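Local coordinates for protein putative neuraminyllactose-binding hemagglutinin homolog (Helicobacter pylori, PDB 3BGH) that is of unestablished function but, as a putative outer-membrane lipoprotein adhesin, probably binds N-acetylneuraminyllactose, at residues His37-Ile42 against Ser70-Lys75. Sequence-based numbering, arbitrary orientation.
Sequences HLVVLI and SFLERK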
loop_
_atom_site.group_PDB
_atom_site.type_symbol
_atom_site.label_atom_id
_atom_site.label_comp_id
_atom_site.label_asym_id
_atom_site.label_seq_id
_atom_site.Cartn_x
_atom_site.Cartn_y
_atom_site.Cartn_z
ATOM N N HIS A 37 -12.851 32.771 0.993
ATOM C CA HIS A 37 -11.665 32.081 0.474
ATOM C C HIS A 37 -12.014 31.119 -0.672
ATOM O O HIS A 37 -13.044 30.433 -0.613
ATOM C CB HIS A 37 -10.988 31.341 1.605
ATOM C CG HIS A 37 -10.690 32.204 2.789
ATOM N ND1 HIS A 37 -11.402 32.121 3.967
ATOM C CD2 HIS A 37 -9.756 33.165 2.980
ATOM C CE1 HIS A 37 -10.907 32.983 4.837
ATOM N NE2 HIS A 37 -9.909 33.630 4.261
ATOM N N LEU A 38 -11.186 31.098 -1.722
ATOM C CA LEU A 38 -11.330 30.135 -2.844
ATOM C C LEU A 38 -10.278 28.993 -2.769
ATOM O O LEU A 38 -9.076 29.275 -2.679
ATOM C CB LEU A 38 -11.199 30.849 -4.201
ATOM C CG LEU A 38 -10.940 29.972 -5.440
ATOM C CD1 LEU A 38 -12.150 29.147 -5.850
ATOM C CD2 LEU A 38 -10.457 30.779 -6.638
ATOM N N VAL A 39 -10.717 27.728 -2.826
ATOM C CA VAL A 39 -9.767 26.587 -2.917
ATOM C C VAL A 39 -9.873 25.837 -4.244
ATOM O O VAL A 39 -10.968 25.552 -4.717
ATOM C CB VAL A 39 -9.883 25.570 -1.737
ATOM C CG1 VAL A 39 -10.123 26.270 -0.413
ATOM C CG2 VAL A 39 -10.959 24.572 -1.986
ATOM N N VAL A 40 -8.736 25.529 -4.839
ATOM C CA VAL A 40 -8.700 24.720 -6.043
ATOM C C VAL A 40 -8.651 23.233 -5.671
ATOM O O VAL A 40 -7.806 22.806 -4.889
ATOM C CB VAL A 40 -7.482 25.074 -6.896
ATOM C CG1 VAL A 40 -7.415 24.197 -8.123
ATOM C CG2 VAL A 40 -7.545 26.492 -7.314
ATOM N N LEU A 41 -9.569 22.450 -6.232
ATOM C CA LEU A 41 -9.614 21.021 -5.974
ATOM C C LEU A 41 -9.288 20.278 -7.247
ATOM O O LEU A 41 -9.958 20.470 -8.247
ATOM C CB LEU A 41 -10.998 20.635 -5.486
ATOM C CG LEU A 41 -11.058 19.382 -4.630
ATOM C CD1 LEU A 41 -10.438 19.717 -3.294
ATOM C CD2 LEU A 41 -12.490 18.913 -4.465
ATOM N N ILE A 42 -8.244 19.460 -7.215
ATOM C CA ILE A 42 -7.811 18.664 -8.369
ATOM C C ILE A 42 -8.387 17.251 -8.249
ATOM O O ILE A 42 -8.583 16.774 -7.138
ATOM C CB ILE A 42 -6.280 18.629 -8.470
ATOM C CG1 ILE A 42 -5.774 20.046 -8.681
ATOM C CG2 ILE A 42 -5.809 17.774 -9.623
ATOM C CD1 ILE A 42 -4.315 20.123 -8.964
ATOM N N SER A 70 -18.637 19.579 -1.984
ATOM C CA SER A 70 -19.842 19.839 -1.157
ATOM C C SER A 70 -19.526 20.197 0.265
ATOM O O SER A 70 -20.158 21.088 0.835
ATOM C CB SER A 70 -20.804 18.668 -1.125
ATOM O OG SER A 70 -21.390 18.533 -2.388
ATOM N N PHE A 71 -18.582 19.463 0.848
ATOM C CA PHE A 71 -18.087 19.761 2.172
ATOM C C PHE A 71 -17.528 21.186 2.231
ATOM O O PHE A 71 -17.843 21.946 3.140
ATOM C CB PHE A 71 -16.988 18.782 2.548
ATOM C CG PHE A 71 -16.394 19.053 3.880
ATOM C CD1 PHE A 71 -17.037 18.621 5.037
ATOM C CD2 PHE A 71 -15.195 19.754 3.989
ATOM C CE1 PHE A 71 -16.482 18.873 6.305
ATOM C CE2 PHE A 71 -14.637 20.014 5.237
ATOM C CZ PHE A 71 -15.280 19.573 6.395
ATOM N N LEU A 72 -16.699 21.546 1.259
ATOM C CA LEU A 72 -16.076 22.854 1.256
ATOM C C LEU A 72 -17.100 23.989 1.123
ATOM O O LEU A 72 -17.162 24.878 1.966
ATOM C CB LEU A 72 -14.990 22.920 0.189
ATOM C CG LEU A 72 -13.770 22.082 0.586
ATOM C CD1 LEU A 72 -12.957 21.792 -0.632
ATOM C CD2 LEU A 72 -12.939 22.743 1.687
ATOM N N GLU A 73 -17.923 23.925 0.086
ATOM C CA GLU A 73 -19.026 24.854 -0.108
ATOM C C GLU A 73 -19.861 24.966 1.154
ATOM O O GLU A 73 -19.990 26.054 1.698
ATOM C CB GLU A 73 -19.867 24.416 -1.288
ATOM C CG GLU A 73 -19.131 24.578 -2.606
ATOM C CD GLU A 73 -19.822 23.868 -3.757
ATOM O OE1 GLU A 73 -20.567 22.890 -3.498
ATOM O OE2 GLU A 73 -19.608 24.282 -4.926
ATOM N N ARG A 74 -20.363 23.847 1.671
ATOM C CA ARG A 74 -21.108 23.869 2.925
ATOM C C ARG A 74 -20.322 24.541 4.065
ATOM O O ARG A 74 -20.836 24.714 5.165
ATOM C CB ARG A 74 -21.516 22.457 3.332
ATOM C CG ARG A 74 -22.165 22.376 4.697
ATOM C CD ARG A 74 -23.657 22.261 4.578
ATOM N NE ARG A 74 -24.117 20.886 4.780
ATOM C CZ ARG A 74 -24.342 20.007 3.800
ATOM N NH1 ARG A 74 -24.760 18.775 4.102
ATOM N NH2 ARG A 74 -24.148 20.352 2.517
ATOM N N LYS A 75 -19.079 24.915 3.805
ATOM C CA LYS A 75 -18.223 25.424 4.865
ATOM C C LYS A 75 -17.792 26.833 4.517
ATOM O O LYS A 75 -17.046 27.472 5.262
ATOM C CB LYS A 75 -17.023 24.499 5.057
ATOM C CG LYS A 75 -16.890 24.002 6.480
ATOM C CD LYS A 75 -17.820 22.821 6.835
ATOM C CE LYS A 75 -17.840 22.651 8.345
ATOM N NZ LYS A 75 -18.606 21.469 8.831
#
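Leu-72, near the end of helix 54-73, packs against strand 38-48 and touches both Val-39 and Leu-41 with one methyl group, CD1. The closer touch is to Val-39, whose CG2 lies 3.7 Å from Leu-72 CD1; Leu-41 CD1 stands at 4.2 Å from the same Leu-72 methyl, a looser touch. The CB of Leu-72 points toward the strand, and with CG anti to the carbonyl carbon (chi1 -71°) and CD1 anti to CA (chi2 161°), CD1 meets Val-39 CG2, while the two side chains Val-39 and Leu-72 meet at a slant. The contact is small, about 104 Å² counting both sides, and purely apolar. All three residues are nevertheless buried, because neighbours complete the layer: Leu-41 also packs on Phe-65 and Leu-68 of the same helix, and Leu-72 on Val-79. The looser, solvent side lies beyond Leu-72, where Glu-73 is exposed and NE of Arg-74 hydrogen-bonds Gly-29 O; Lys-75 lays its CD 4.1 Å above the Phe-71 ring, toward the rim. Strand 38-48, helix 54-73 and the parallel neighbouring strand 78-82 form a beta-alpha-beta crossover, with the helix packed on one face of the mixed sheet.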